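Local coordinates for ABC sugar (Ribose) transporter, periplasmic substrate-binding subunit (Rhodobacter sphaeroides, PDB 3L49), which probably binds a sugar in the periplasm and delivers it to an ABC transporter, at residues G9-G14 with Q48-Q53; I13-D16 with D20-A23. All coordinates share one frame; numbering follows the deposited sequence.

Contact 1: residues G9-G14 with Q48-Q53; sequences GITAIG and QTQVSQ
Thr11, in strand 7-12, and Ile13, in the loop just after it, run past the helix at 48-53, with CA-CA distances of 6.9 Å (Thr11 to Gln53) and 6.3 Å (Ile13 to Gln50). The gap is closed chiefly by Gln50. Its CG lies anti to the backbone N (chi1 177°), which sends the chain towards the strand, and a bend at chi2 brings the amide across the Thr11 side chain at about a right angle. Gln50 NE2 then donates to Thr11 OG1 at 2.9 Å; the N-H...O angle of 172° and a displacement of OG1 only 5° from the amide plane mark a straight bond. The other amide branch packs on aliphatic carbon, Gln50 OE1 lying 3.4 Å from Ile13 CB. Thr11 OG1 has a second polar neighbour in a water 2.7 Å away, which also joins Gln53 OE1, at 2.6 Å, to Ala12 O. A leucine in place of Gln50 has no amide to offer, and Thr11 OG1 would probably be left without the straight N-H donor that ties it to the helix. Gln53 is tied further to Asp42 O, and Thr11 packs on Ile54 and Leu57 of the same helix. In this periplasmic binding protein lobe, strand 7-12 lies between parallel strands 37-42 and 64-68, helix 47-60 covers the Thr11 side as part of their beta-alpha-beta crossover, and helix 18-33 receives Ile10 and Ala12.

Contact 2: residues I13-D16 with D20-A23; sequences IGTD and DLKA
Asp20 OD2, lying near the Gly14 carbonyl, is gripped by two partners: a water that donates to it at 2.8 Å, and Arg45 NH2 in a salt bridge. The same water accepts from Asp16 N at 3.1 Å, so a single solvent molecule links the loop backbone to the carboxylate in the first turn of helix 18-33. The positive charge of Arg45 would probably keep Asp20 ionised despite its burial. Asp20 CG stands beside its own backbone N and anti to the carbonyl carbon (chi1 -73°), an orientation that carries the carboxylate along the Gly14 peptide. The evidence there is for packing: the nearest approach is Asp20 CB to Gly14 O at 3.5 Å, and the two oxygens Gly14 O and Asp20 OD2 are 3.7 Å apart.

The next residue along the loop meets the next along the helix. Thr15 and Leu21 bring their CA atoms to 4.4 Å, close enough for the backbones themselves to pack. Thr15 CB touches Leu21 CD1 at 3.9 Å, one methyl branch of the leucine reaching alongside the threonine, while Leu21 CB lies 3.9 Å from Thr15 O. Thr15 OG1 sits between its backbone N and carbonyl carbon (chi1 71°) and is engaged by Asp42 OD2, a hydrogen bond that fixes the rotation of this side chain.

An unidentified ligand lies about 4 Å from the Asp20 side chain, consistent with a place for this residue at the edge of the binding cleft. The contact spans the turn from strand 7-12 into helix 18-33; Ile13 is bonded through its backbone to Arg45, in the loop after strand 37-42, and to Gln68, the last residue of strand 64-68, and Asp20 O accepts from Gln68 NE2.

Overall arrangement
From the N terminus, strand 7-12 leads directly into both contacts, which share Ile13 and Gly14. Contact 2 closes the short loop first, only three residues separating 13-16 from 20-23, and turns the chain back into helix 18-33. Contact 1 closes a far longer excursion: the chain runs through that helix and strand 37-42 before 48-53 returns to the starting strand, so contact 2 nests wholly within the span of contact 1, sharing the end of its first segment. Their centres are 12 Å apart. Together they tie the end of one strand to two helices, 18-33 and 47-60, that cover the sheet on different sides near the bound ligand.

Contact 1: residues G9-G14 with Q48-Q53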
loop_
_atom_site.group_PDB
_atom_site.type_symbol
_atom_site.label_atom_id
_atom_site.label_comp_id
_atom_site.label_asym_id
_atom_site.label_seq_id
_atom_site.Cartn_x
_atom_site.Cartn_y
_atom_site.Cartn_z
ATOM N N GLY A 9 1.260 -20.866 -6.838
ATOM C CA GLY A 9 2.420 -20.089 -6.438
ATOM C C GLY A 9 2.051 -18.690 -5.973
ATOM O O GLY A 9 1.157 -18.058 -6.532
ATOM N N ILE A 10 2.737 -18.221 -4.936
ATOM C CA ILE A 10 2.625 -16.843 -4.445
ATOM C C ILE A 10 3.987 -16.168 -4.562
ATOM O O ILE A 10 4.983 -16.697 -4.065
ATOM C CB ILE A 10 2.198 -16.795 -2.952
ATOM C CG1 ILE A 10 0.839 -17.463 -2.738
ATOM C CG2 ILE A 10 2.187 -15.351 -2.412
ATOM C CD1 ILE A 10 0.667 -17.940 -1.323
ATOM N N THR A 11 4.032 -15.014 -5.221
ATOM C CA THR A 11 5.251 -14.199 -5.260
ATOM C C THR A 11 5.009 -12.773 -4.724
ATOM O O THR A 11 4.387 -11.950 -5.377
ATOM C CB THR A 11 5.974 -14.224 -6.667
ATOM O OG1 THR A 11 6.990 -13.214 -6.715
ATOM C CG2 THR A 11 5.008 -14.001 -7.828
ATOM N N ALA A 12 5.495 -12.512 -3.515
ATOM C CA ALA A 12 5.365 -11.213 -2.868
ATOM C C ALA A 12 6.722 -10.542 -2.777
ATOM O O ALA A 12 7.741 -11.221 -2.657
ATOM C CB ALA A 12 4.802 -11.393 -1.483
ATOM N N ILE A 13 6.755 -9.214 -2.802
ATOM C CA ILE A 13 8.047 -8.536 -2.675
ATOM C C ILE A 13 8.549 -8.486 -1.220
ATOM O O ILE A 13 9.736 -8.317 -0.978
ATOM C CB ILE A 13 8.087 -7.144 -3.373
ATOM C CG1 ILE A 13 9.550 -6.699 -3.581
ATOM C CG2 ILE A 13 7.231 -6.120 -2.618
ATOM C CD1 ILE A 13 9.762 -5.553 -4.548
ATOM N N GLY A 14 7.658 -8.663 -0.254
ATOM C CA GLY A 14 8.084 -8.709 1.131
ATOM C C GLY A 14 7.007 -9.120 2.103
ATOM O O GLY A 14 5.833 -9.248 1.739
ATOM N N GLN A 48 15.433 -8.186 -7.597
ATOM C CA GLN A 48 16.146 -9.195 -8.361
ATOM C C GLN A 48 15.846 -10.599 -7.843
ATOM O O GLN A 48 15.818 -11.560 -8.622
ATOM C CB GLN A 48 17.648 -8.907 -8.325
ATOM C CG GLN A 48 18.268 -8.726 -9.707
ATOM C CD GLN A 48 17.743 -7.486 -10.422
ATOM O OE1 GLN A 48 17.030 -7.586 -11.425
ATOM N NE2 GLN A 48 18.076 -6.310 -9.895
ATOM N N THR A 49 15.619 -10.703 -6.530
ATOM C CA THR A 49 15.161 -11.948 -5.901
ATOM C C THR A 49 13.791 -12.337 -6.445
ATOM O O THR A 49 13.597 -13.488 -6.871
ATOM C CB THR A 49 15.107 -11.841 -4.359
ATOM O OG1 THR A 49 16.407 -11.527 -3.860
ATOM C CG2 THR A 49 14.643 -13.163 -3.721
ATOM N N GLN A 50 12.868 -11.367 -6.460
ATOM C CA GLN A 50 11.502 -11.581 -6.963
ATOM C C GLN A 50 11.492 -12.116 -8.394
ATOM O O GLN A 50 10.770 -13.073 -8.693
ATOM C CB GLN A 50 10.652 -10.305 -6.866
ATOM C CG GLN A 50 9.244 -10.479 -7.456
ATOM C CD GLN A 50 8.179 -9.676 -6.747
ATOM O OE1 GLN A 50 8.330 -8.472 -6.539
ATOM N NE2 GLN A 50 7.081 -10.341 -6.383
ATOM N N VAL A 51 12.298 -11.479 -9.250
ATOM C CA VAL A 51 12.542 -11.909 -10.627
ATOM C C VAL A 51 12.873 -13.406 -10.728
ATOM O O VAL A 51 12.207 -14.144 -11.460
ATOM C CB VAL A 51 13.664 -11.061 -11.277
ATOM C CG1 VAL A 51 14.071 -11.634 -12.630
ATOM C CG2 VAL A 51 13.218 -9.621 -11.433
ATOM N N SER A 52 13.871 -13.855 -9.968
ATOM C CA SER A 52 14.248 -15.265 -9.983
ATOM C C SER A 52 13.199 -16.150 -9.308
ATOM O O SER A 52 13.018 -17.311 -9.687
ATOM C CB SER A 52 15.622 -15.470 -9.347
ATOM O OG SER A 52 15.584 -15.207 -7.958
ATOM N N GLN A 53 12.498 -15.597 -8.319
ATOM C CA GLN A 53 11.382 -16.306 -7.694
ATOM C C GLN A 53 10.224 -16.535 -8.661
ATOM O O GLN A 53 9.555 -17.566 -8.597
ATOM C CB GLN A 53 10.928 -15.584 -6.438
ATOM C CG GLN A 53 11.713 -16.007 -5.224
ATOM C CD GLN A 53 11.530 -15.080 -4.058
ATOM O OE1 GLN A 53 10.974 -13.993 -4.196
ATOM N NE2 GLN A 53 12.009 -15.498 -2.894
HETATM O O HOH W 1 8.451 -13.414 -4.432
#

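Contact 2: residues I13-D16 with D20-A23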
loop_
_atom_site.group_PDB
_atom_site.type_symbol
_atom_site.label_atom_id
_atom_site.label_comp_id
_atom_site.label_asym_id
_atom_site.label_seq_id
_atom_site.Cartn_x
_atom_site.Cartn_y
_atom_site.Cartn_z
ATOM N N ILE A 13 6.755 -9.214 -2.802
ATOM C CA ILE A 13 8.047 -8.536 -2.675
ATOM C C ILE A 13 8.549 -8.486 -1.220
ATOM O O ILE A 13 9.736 -8.317 -0.978
ATOM C CB ILE A 13 8.087 -7.144 -3.373
ATOM C CG1 ILE A 13 9.550 -6.699 -3.581
ATOM C CG2 ILE A 13 7.231 -6.120 -2.618
ATOM C CD1 ILE A 13 9.762 -5.553 -4.548
ATOM N N GLY A 14 7.658 -8.663 -0.254
ATOM C CA GLY A 14 8.084 -8.709 1.131
ATOM C C GLY A 14 7.007 -9.120 2.103
ATOM O O GLY A 14 5.833 -9.248 1.739
ATOM N N THR A 15 7.433 -9.356 3.341
ATOM C CA THR A 15 6.540 -9.546 4.487
ATOM C C THR A 15 7.113 -8.723 5.639
ATOM O O THR A 15 6.854 -9.003 6.814
ATOM C CB THR A 15 6.423 -11.035 4.924
ATOM O OG1 THR A 15 7.646 -11.458 5.541
ATOM C CG2 THR A 15 6.097 -11.951 3.744
ATOM N N ASP A 16 7.896 -7.708 5.270
ATOM C CA ASP A 16 8.677 -6.877 6.188
ATOM C C ASP A 16 7.822 -6.132 7.216
ATOM O O ASP A 16 8.254 -5.939 8.353
ATOM C CB ASP A 16 9.517 -5.878 5.375
ATOM C CG ASP A 16 10.695 -5.314 6.154
ATOM O OD1 ASP A 16 11.569 -6.105 6.579
ATOM O OD2 ASP A 16 10.760 -4.072 6.314
ATOM N N ASP A 20 1.692 -6.322 4.541
ATOM C CA ASP A 20 2.241 -7.328 3.638
ATOM C C ASP A 20 2.179 -8.722 4.235
ATOM O O ASP A 20 1.810 -9.665 3.548
ATOM C CB ASP A 20 3.689 -6.991 3.285
ATOM C CG ASP A 20 3.803 -5.822 2.328
ATOM O OD1 ASP A 20 2.850 -5.019 2.233
ATOM O OD2 ASP A 20 4.858 -5.696 1.677
ATOM N N LEU A 21 2.542 -8.838 5.513
ATOM C CA LEU A 21 2.534 -10.117 6.205
ATOM C C LEU A 21 1.121 -10.678 6.316
ATOM O O LEU A 21 0.911 -11.868 6.077
ATOM C CB LEU A 21 3.200 -10.012 7.582
ATOM C CG LEU A 21 3.206 -11.307 8.413
ATOM C CD1 LEU A 21 4.059 -12.379 7.752
ATOM C CD2 LEU A 21 3.646 -11.068 9.860
ATOM N N LYS A 22 0.162 -9.814 6.656
ATOM C CA LYS A 22 -1.260 -10.192 6.711
ATOM C C LYS A 22 -1.822 -10.706 5.379
ATOM O O LYS A 22 -2.546 -11.699 5.368
ATOM C CB LYS A 22 -2.123 -9.035 7.229
ATOM C CG LYS A 22 -2.626 -9.178 8.665
ATOM C CD LYS A 22 -1.529 -9.006 9.710
ATOM C CE LYS A 22 -2.087 -8.477 11.029
ATOM N NZ LYS A 22 -2.542 -7.055 10.918
ATOM N N ALA A 23 -1.482 -10.037 4.275
ATOM C CA ALA A 23 -1.969 -10.430 2.955
ATOM C C ALA A 23 -1.370 -11.768 2.501
ATOM O O ALA A 23 -2.069 -12.635 1.955
ATOM C CB ALA A 23 -1.659 -9.335 1.944
HETATM O O HOH W 2 7.427 -5.815 2.841
#